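PDB 6Z9K: PrgA from Enterococcus faecalis, which extends far outside the cell and provides surface exclusion that protects against unwanted conjugation, the chain here being its metal-binding CAP domain. Local coordinates for residues Glu39-Pro50 / Arg168-Asp177; Lys14-Ala24 / Leu83-Leu91. All coordinates share one frame; numbering follows the deposited sequence. Where two conformers were deposited one is given.

From the N terminus, the extended segment 14-24 runs first past the two helices of interaction 1 and along helix 70-90, where interaction 2 closes a loop of 58 residues. The end of helix 32-45 and the turn after it, residues 39-50, lie inside that loop, yet their partner is helix 160-176, met after 117 intervening residues in interaction 1. The segments therefore alternate along the chain and the two closures cross. They also touch: N46 OD1 accepts from N17 N, R168 NE donates to K14 O, and the rings of F22 and F176 meet edge to face. Together they bind the N-terminal segment and three helices on one side of the CAP domain.

Interaction 1: Glu39-Pro50 / Arg168-Asp177; sequences EKTALEMNKNFP and RKMLVNMLFD
The methyl of A42 lies over one face of the F176 ring, its CB 3.6 Å from the ring centroid, a CH-pi contact. Alanine suits the place because its single methyl lets the ring lie close; CB of L175 covers the opposite face. The next residue, L43, puts CD2 4.0 Å from V172 CG1 and reaches across D177 CB, while both methyls of V172 pack against N46 CB.

N46 marks the polar border. With CG beside its own backbone N (chi1 -71°), its amide lies nearly parallel to the F176 ring, 13° between planes. ND2 donates to A42 O at 2.9 Å and OD1 accepts from N17 N, two bonds that together fix the flip. The extended R168 then reaches the turn: NH1 donates to N46 O at 3.2 Å, from above the carbonyl plane, and NH2 makes a weak bond to N46 OD1. P50 CD sits over one guanidinium face and F49 meets R168 CD at its ring edge. K14 O and G15 O take further guanidinium N-H groups.

At the far end two waters each donate to E39 OE1 and D177 OD1, carboxylate oxygens 4.2 Å apart, probably easing their repulsion; R180 pairs with D177 and Y26 with E39. The arrangement is an antiparallel helix pair, 171° between the axes of 39-45 and 168-176, in a CAP domain.

Interaction 2: Lys14-Ala24 / Leu83-Leu91; sequences KGINLPPKFSA and LLNDVRKKL
V87 presents both its methyls to I16, L18 and F22, the middle of a contact in which an extended segment without regular structure lies against helix 70-90 of the CAP domain. The fork of the valine divides the work. CG1, anti to the backbone N (chi1 174°), faces F22 CE2 at 4.1 Å, with the phenylalanine crossing at about a right angle; CG2 is turned to I16 CB and to L18 CD2. A beta-branched residue fits here, since its two short arms serve three neighbours from one helix position.

L18 straddles the helix surface with its two branches. While CD2 rests on V87, CD1 lies against the aliphatic chain of K90, 3.8 Å from K90 CD, so a long lysine gives apolar cover while its amine reaches the polar rim and a salt bridge with E240. F22, which ends the type II beta turn begun at P19, also receives L91 at about a right angle, L91 CD1 standing 3.8 Å from F22 CE2. Its ring further touches L186 of helix 184-189. At the other end L83 CD2 approaches the backbone of K14, 3.5 Å from K14 O, beside G15.

Polar groups meet through water rather than directly. D86 OD2 lies near G15 CA, and the positive K90, whose NZ forms a long salt bridge to D86 OD2, probably offsets the carboxylate's charge. One water donates to I16 O and accepts from K90 NZ, and a further water joins K90 NZ to L18 N. The remaining water accepts from I16 N at 2.8 Å and donates to both L83 O, at 2.9 Å, and D86 OD2, at 2.7 Å.

Interaction 1: Glu39-Pro50 / Arg168-Asp177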
# COMPACT_ATOMS: atom_id res chain seq x y z
N GLU A 39 -4.44 -0.20 19.54
CA GLU A 39 -3.17 -0.10 18.81
C GLU A 39 -2.17 -1.10 19.40
O GLU A 39 -1.47 -1.79 18.62
CB GLU A 39 -2.69 1.34 18.80
CG GLU A 39 -3.62 2.26 18.08
CD GLU A 39 -3.10 3.65 17.79
OE1 GLU A 39 -2.09 4.04 18.45
OE2 GLU A 39 -3.74 4.33 17.00
N LYS A 40 -2.13 -1.24 20.72
CA LYS A 40 -1.17 -2.17 21.34
C LYS A 40 -1.51 -3.61 20.91
O LYS A 40 -0.58 -4.37 20.50
CB LYS A 40 -1.18 -2.02 22.85
CG LYS A 40 -0.23 -2.94 23.58
CD LYS A 40 -0.39 -2.82 25.07
CE LYS A 40 0.46 -3.81 25.84
NZ LYS A 40 1.74 -3.13 26.18
N THR A 41 -2.79 -3.94 20.91
CA THR A 41 -3.29 -5.29 20.54
C THR A 41 -2.91 -5.53 19.06
O THR A 41 -2.37 -6.58 18.68
CB THR A 41 -4.82 -5.39 20.70
OG1 THR A 41 -5.08 -5.24 22.09
CG2 THR A 41 -5.39 -6.69 20.19
N ALA A 42 -3.30 -4.61 18.21
CA ALA A 42 -3.16 -4.81 16.76
C ALA A 42 -1.67 -4.91 16.40
O ALA A 42 -1.33 -5.70 15.50
CB ALA A 42 -3.78 -3.68 16.02
N LEU A 43 -0.80 -4.08 16.97
CA LEU A 43 0.65 -4.17 16.61
C LEU A 43 1.24 -5.50 17.08
O LEU A 43 1.97 -6.15 16.31
CB LEU A 43 1.40 -2.99 17.22
CG LEU A 43 1.08 -1.63 16.59
CD1 LEU A 43 1.63 -0.50 17.43
CD2 LEU A 43 1.61 -1.53 15.17
N GLU A 44 0.87 -5.96 18.28
CA GLU A 44 1.29 -7.27 18.80
C GLU A 44 0.83 -8.40 17.86
O GLU A 44 1.63 -9.28 17.56
CB GLU A 44 0.75 -7.45 20.22
CG GLU A 44 0.95 -8.85 20.79
CD GLU A 44 2.40 -9.29 20.96
OE1 GLU A 44 3.28 -8.41 20.92
OE2 GLU A 44 2.64 -10.53 21.18
N MET A 45 -0.43 -8.39 17.44
CA MET A 45 -1.07 -9.49 16.70
C MET A 45 -0.58 -9.49 15.24
O MET A 45 -0.84 -10.47 14.54
CB MET A 45 -2.60 -9.36 16.76
CG MET A 45 -3.14 -9.64 18.16
SD MET A 45 -2.82 -11.37 18.65
CE MET A 45 -1.67 -11.14 20.01
N ASN A 46 0.13 -8.44 14.81
CA ASN A 46 0.66 -8.33 13.43
C ASN A 46 2.18 -8.15 13.41
O ASN A 46 2.70 -7.70 12.36
CB ASN A 46 -0.03 -7.18 12.71
CG ASN A 46 -1.47 -7.51 12.40
OD1 ASN A 46 -1.74 -8.36 11.55
ND2 ASN A 46 -2.39 -6.87 13.12
N LYS A 47 2.90 -8.51 14.46
CA LYS A 47 4.35 -8.21 14.51
C LYS A 47 5.15 -9.20 13.64
O LYS A 47 6.24 -8.79 13.20
CB LYS A 47 4.84 -8.17 15.95
CG LYS A 47 4.93 -9.51 16.65
CD LYS A 47 5.47 -9.44 18.06
CE LYS A 47 5.93 -10.80 18.57
NZ LYS A 47 6.16 -10.71 20.03
N ASN A 48 4.65 -10.42 13.44
CA ASN A 48 5.38 -11.52 12.76
C ASN A 48 4.94 -11.52 11.31
O ASN A 48 3.77 -11.53 11.07
CB ASN A 48 5.14 -12.88 13.41
CG ASN A 48 5.63 -12.88 14.85
OD1 ASN A 48 4.85 -12.91 15.79
ND2 ASN A 48 6.93 -12.71 15.02
N PHE A 49 5.87 -11.40 10.38
CA PHE A 49 5.59 -11.59 8.93
C PHE A 49 5.32 -13.06 8.66
O PHE A 49 6.22 -13.91 8.80
CB PHE A 49 6.75 -11.10 8.09
CG PHE A 49 6.45 -11.11 6.62
CD1 PHE A 49 5.39 -10.38 6.10
CD2 PHE A 49 7.26 -11.80 5.74
CE1 PHE A 49 5.12 -10.38 4.75
CE2 PHE A 49 6.99 -11.78 4.39
CZ PHE A 49 5.92 -11.08 3.90
N PRO A 50 4.08 -13.43 8.26
CA PRO A 50 3.74 -14.82 8.02
C PRO A 50 4.52 -15.35 6.82
O PRO A 50 4.48 -14.72 5.78
CB PRO A 50 2.24 -14.79 7.76
CG PRO A 50 1.81 -13.50 8.34
CD PRO A 50 2.94 -12.54 8.05
N ARG A 168 3.85 -5.08 4.02
CA ARG A 168 2.86 -5.44 5.05
C ARG A 168 3.14 -4.61 6.30
O ARG A 168 2.18 -4.20 6.94
CB ARG A 168 2.91 -6.94 5.34
CG ARG A 168 1.77 -7.36 6.27
CD ARG A 168 1.95 -8.83 6.65
NE ARG A 168 0.84 -9.33 7.44
CZ ARG A 168 0.73 -9.29 8.77
NH1 ARG A 168 1.66 -8.78 9.52
NH2 ARG A 168 -0.34 -9.80 9.36
N LYS A 169 4.38 -4.41 6.70
CA LYS A 169 4.75 -3.66 7.93
C LYS A 169 4.25 -2.23 7.75
O LYS A 169 3.70 -1.65 8.69
CB LYS A 169 6.27 -3.69 8.17
CG LYS A 169 6.65 -3.09 9.51
CD LYS A 169 8.10 -3.30 9.82
CE LYS A 169 8.61 -2.35 10.88
NZ LYS A 169 10.11 -2.31 10.91
N MET A 170 4.46 -1.66 6.57
CA MET A 170 3.95 -0.30 6.26
C MET A 170 2.44 -0.22 6.42
O MET A 170 1.94 0.71 7.07
CB MET A 170 4.39 0.11 4.84
CG MET A 170 3.84 1.43 4.42
SD MET A 170 4.22 1.73 2.69
CE MET A 170 5.22 0.30 2.36
N LEU A 171 1.69 -1.18 5.88
CA LEU A 171 0.22 -1.13 6.04
C LEU A 171 -0.16 -1.27 7.50
O LEU A 171 -1.07 -0.58 7.93
CB LEU A 171 -0.43 -2.23 5.19
CG LEU A 171 -0.33 -2.05 3.67
CD1 LEU A 171 -0.83 -3.28 2.93
CD2 LEU A 171 -1.06 -0.79 3.22
N VAL A 172 0.49 -2.16 8.24
CA VAL A 172 0.18 -2.39 9.68
C VAL A 172 0.40 -1.07 10.40
O VAL A 172 -0.43 -0.70 11.24
CB VAL A 172 1.02 -3.54 10.24
CG1 VAL A 172 1.07 -3.59 11.73
CG2 VAL A 172 0.56 -4.87 9.66
N ASN A 173 1.49 -0.40 10.10
CA ASN A 173 1.84 0.85 10.81
C ASN A 173 0.86 1.95 10.45
O ASN A 173 0.55 2.76 11.37
CB ASN A 173 3.29 1.24 10.51
CG ASN A 173 4.28 0.41 11.29
OD1 ASN A 173 3.94 -0.31 12.24
ND2 ASN A 173 5.54 0.53 10.87
N MET A 174 0.38 1.99 9.22
CA MET A 174 -0.56 3.03 8.80
C MET A 174 -1.95 2.74 9.37
O MET A 174 -2.63 3.68 9.73
CB MET A 174 -0.60 3.15 7.29
CG MET A 174 0.66 3.80 6.76
SD MET A 174 0.64 3.89 4.95
CE MET A 174 2.06 4.93 4.69
N LEU A 175 -2.35 1.47 9.45
CA LEU A 175 -3.70 1.14 9.98
C LEU A 175 -3.73 1.25 11.51
O LEU A 175 -4.81 1.56 12.03
CB LEU A 175 -4.07 -0.27 9.55
CG LEU A 175 -4.23 -0.45 8.06
CD1 LEU A 175 -4.37 -1.93 7.73
CD2 LEU A 175 -5.43 0.28 7.54
N PHE A 176 -2.65 0.95 12.23
CA PHE A 176 -2.73 0.78 13.71
C PHE A 176 -1.76 1.66 14.50
O PHE A 176 -1.80 1.56 15.72
CB PHE A 176 -2.52 -0.69 14.09
CG PHE A 176 -3.35 -1.65 13.32
CD1 PHE A 176 -4.74 -1.55 13.30
CD2 PHE A 176 -2.76 -2.73 12.70
CE1 PHE A 176 -5.50 -2.46 12.59
CE2 PHE A 176 -3.53 -3.62 11.99
CZ PHE A 176 -4.89 -3.51 11.94
N ASP A 177 -0.89 2.44 13.85
CA ASP A 177 0.11 3.21 14.61
C ASP A 177 0.30 4.56 13.95
O ASP A 177 1.44 5.04 13.93
CB ASP A 177 1.41 2.43 14.76
CG ASP A 177 2.31 3.04 15.80
OD1 ASP A 177 1.77 3.71 16.71
OD2 ASP A 177 3.52 2.82 15.68
O HOH W 1 -0.39 5.69 16.98
O HOH W 2 0.49 2.93 19.00

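Interaction 2: Lys14-Ala24 / Leu83-Leu91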
# COMPACT_ATOMS: atom_id res chain seq x y z
N LYS A 14 -0.89 -13.85 4.71
CA LYS A 14 -0.33 -12.53 5.11
C LYS A 14 -1.43 -11.53 5.45
O LYS A 14 -1.11 -10.39 5.69
CB LYS A 14 0.59 -12.04 3.99
CG LYS A 14 1.93 -12.75 4.02
CD LYS A 14 2.67 -12.67 2.76
CE LYS A 14 3.87 -13.60 2.67
NZ LYS A 14 3.51 -15.02 2.87
N GLY A 15 -2.68 -11.98 5.57
CA GLY A 15 -3.79 -11.10 5.93
C GLY A 15 -3.50 -10.36 7.22
O GLY A 15 -2.90 -10.92 8.17
N ILE A 16 -3.93 -9.11 7.27
CA ILE A 16 -3.76 -8.27 8.47
C ILE A 16 -4.80 -8.67 9.50
O ILE A 16 -6.01 -8.76 9.17
CB ILE A 16 -3.79 -6.78 8.09
CG1 ILE A 16 -2.62 -6.49 7.14
CG2 ILE A 16 -3.72 -5.92 9.34
CD1 ILE A 16 -2.81 -5.23 6.41
N ASN A 17 -4.36 -8.87 10.71
CA ASN A 17 -5.29 -9.32 11.78
C ASN A 17 -5.96 -8.10 12.42
O ASN A 17 -5.23 -7.24 12.95
CB ASN A 17 -4.53 -10.12 12.82
CG ASN A 17 -3.88 -11.34 12.20
OD1 ASN A 17 -4.58 -12.14 11.57
ND2 ASN A 17 -2.56 -11.45 12.34
N LEU A 18 -7.28 -7.99 12.33
CA LEU A 18 -7.94 -6.77 12.82
C LEU A 18 -8.25 -6.98 14.28
O LEU A 18 -8.72 -8.03 14.72
CB LEU A 18 -9.21 -6.44 12.05
CG LEU A 18 -9.01 -6.23 10.56
CD1 LEU A 18 -10.32 -5.83 9.90
CD2 LEU A 18 -7.93 -5.22 10.28
N PRO A 19 -8.06 -5.93 15.09
CA PRO A 19 -8.39 -5.98 16.51
C PRO A 19 -9.87 -5.69 16.72
O PRO A 19 -10.54 -5.11 15.85
CB PRO A 19 -7.58 -4.81 17.07
CG PRO A 19 -7.57 -3.81 15.95
CD PRO A 19 -7.44 -4.65 14.69
N PRO A 20 -10.42 -6.06 17.89
CA PRO A 20 -11.77 -5.62 18.23
C PRO A 20 -11.90 -4.10 18.23
O PRO A 20 -10.92 -3.40 18.55
CB PRO A 20 -11.99 -6.18 19.65
CG PRO A 20 -10.97 -7.28 19.79
CD PRO A 20 -9.78 -6.79 18.98
N LYS A 21 -13.06 -3.61 17.80
CA LYS A 21 -13.42 -2.18 17.77
C LYS A 21 -12.70 -1.44 16.66
O LYS A 21 -12.88 -0.24 16.55
CB LYS A 21 -13.16 -1.47 19.10
CG LYS A 21 -13.80 -2.18 20.27
CD LYS A 21 -13.70 -1.33 21.49
CE LYS A 21 -13.99 -2.12 22.72
NZ LYS A 21 -13.85 -1.32 23.96
N PHE A 22 -12.11 -2.14 15.71
CA PHE A 22 -11.50 -1.46 14.55
C PHE A 22 -12.57 -0.84 13.66
O PHE A 22 -13.65 -1.41 13.49
CB PHE A 22 -10.61 -2.42 13.76
CG PHE A 22 -9.77 -1.71 12.72
CD1 PHE A 22 -8.77 -0.82 13.10
CD2 PHE A 22 -9.95 -1.93 11.37
CE1 PHE A 22 -7.96 -0.20 12.15
CE2 PHE A 22 -9.20 -1.25 10.42
CZ PHE A 22 -8.18 -0.43 10.82
N SER A 23 -12.27 0.35 13.13
CA SER A 23 -13.11 1.06 12.13
C SER A 23 -12.22 2.06 11.42
O SER A 23 -11.10 2.29 11.89
CB SER A 23 -14.28 1.75 12.77
OG SER A 23 -13.83 2.84 13.55
N ALA A 24 -12.70 2.58 10.30
CA ALA A 24 -11.92 3.51 9.47
C ALA A 24 -11.72 4.84 10.23
O ALA A 24 -10.82 5.58 9.85
CB ALA A 24 -12.64 3.71 8.16
N LEU A 83 -3.91 -7.30 0.22
CA LEU A 83 -3.89 -7.08 1.67
C LEU A 83 -4.87 -5.97 2.05
O LEU A 83 -5.62 -6.13 3.06
CB LEU A 83 -2.49 -6.69 2.14
CG LEU A 83 -1.44 -7.76 1.94
CD1 LEU A 83 -0.07 -7.28 2.49
CD2 LEU A 83 -1.84 -9.07 2.56
N LEU A 84 -4.86 -4.86 1.34
CA LEU A 84 -5.72 -3.73 1.70
C LEU A 84 -7.20 -4.07 1.46
O LEU A 84 -8.04 -3.68 2.28
CB LEU A 84 -5.27 -2.48 0.96
CG LEU A 84 -6.01 -1.22 1.33
CD1 LEU A 84 -5.93 -0.92 2.84
CD2 LEU A 84 -5.46 -0.04 0.52
N ASN A 85 -7.50 -4.73 0.37
CA ASN A 85 -8.90 -5.09 0.03
C ASN A 85 -9.45 -6.05 1.09
O ASN A 85 -10.66 -6.01 1.36
CB ASN A 85 -9.06 -5.74 -1.34
CG ASN A 85 -9.17 -4.73 -2.45
OD1 ASN A 85 -9.48 -3.57 -2.16
ND2 ASN A 85 -9.04 -5.21 -3.70
N ASP A 86 -8.61 -6.89 1.67
CA ASP A 86 -9.07 -7.82 2.73
C ASP A 86 -9.64 -6.97 3.87
O ASP A 86 -10.72 -7.27 4.37
CB ASP A 86 -7.94 -8.77 3.08
CG ASP A 86 -8.25 -9.73 4.22
OD1 ASP A 86 -9.16 -10.52 4.04
OD2 ASP A 86 -7.58 -9.65 5.28
N VAL A 87 -8.93 -5.93 4.28
CA VAL A 87 -9.38 -5.05 5.38
C VAL A 87 -10.60 -4.28 4.89
O VAL A 87 -11.61 -4.19 5.57
CB VAL A 87 -8.23 -4.11 5.78
CG1 VAL A 87 -8.65 -3.08 6.79
CG2 VAL A 87 -7.06 -4.91 6.29
N ARG A 88 -10.52 -3.70 3.69
CA ARG A 88 -11.62 -2.84 3.18
C ARG A 88 -12.91 -3.66 3.08
O ARG A 88 -13.99 -3.14 3.50
CB ARG A 88 -11.22 -2.24 1.84
CG ARG A 88 -10.19 -1.13 2.01
CD ARG A 88 -9.80 -0.48 0.71
NE ARG A 88 -10.88 0.24 0.05
CZ ARG A 88 -11.19 1.51 0.19
NH1 ARG A 88 -10.42 2.34 0.89
NH2 ARG A 88 -12.27 1.97 -0.39
N LYS A 89 -12.85 -4.91 2.61
CA LYS A 89 -14.04 -5.76 2.46
C LYS A 89 -14.61 -6.03 3.87
O LYS A 89 -15.87 -5.96 4.05
CB LYS A 89 -13.70 -7.06 1.75
CG LYS A 89 -14.93 -7.93 1.50
CD LYS A 89 -14.62 -9.09 0.62
CE LYS A 89 -15.88 -9.76 0.12
NZ LYS A 89 -15.56 -11.05 -0.55
N LYS A 90 -13.77 -6.25 4.86
CA LYS A 90 -14.32 -6.54 6.22
C LYS A 90 -15.08 -5.32 6.72
O LYS A 90 -16.07 -5.50 7.46
CB LYS A 90 -13.21 -6.93 7.19
CG LYS A 90 -12.68 -8.33 6.90
CD LYS A 90 -11.48 -8.71 7.70
CE LYS A 90 -11.06 -10.16 7.48
NZ LYS A 90 -9.85 -10.46 8.29
N LEU A 91 -14.66 -4.12 6.31
CA LEU A 91 -15.28 -2.85 6.78
C LEU A 91 -16.38 -2.39 5.81
O LEU A 91 -16.97 -1.33 6.05
CB LEU A 91 -14.20 -1.77 6.98
CG LEU A 91 -13.20 -1.98 8.10
CD1 LEU A 91 -12.21 -0.84 8.19
CD2 LEU A 91 -13.87 -2.19 9.45
O HOH W 3 -5.32 -8.20 5.04
O HOH W 4 -7.99 -8.49 7.49
O HOH W 5 -8.99 -10.03 11.18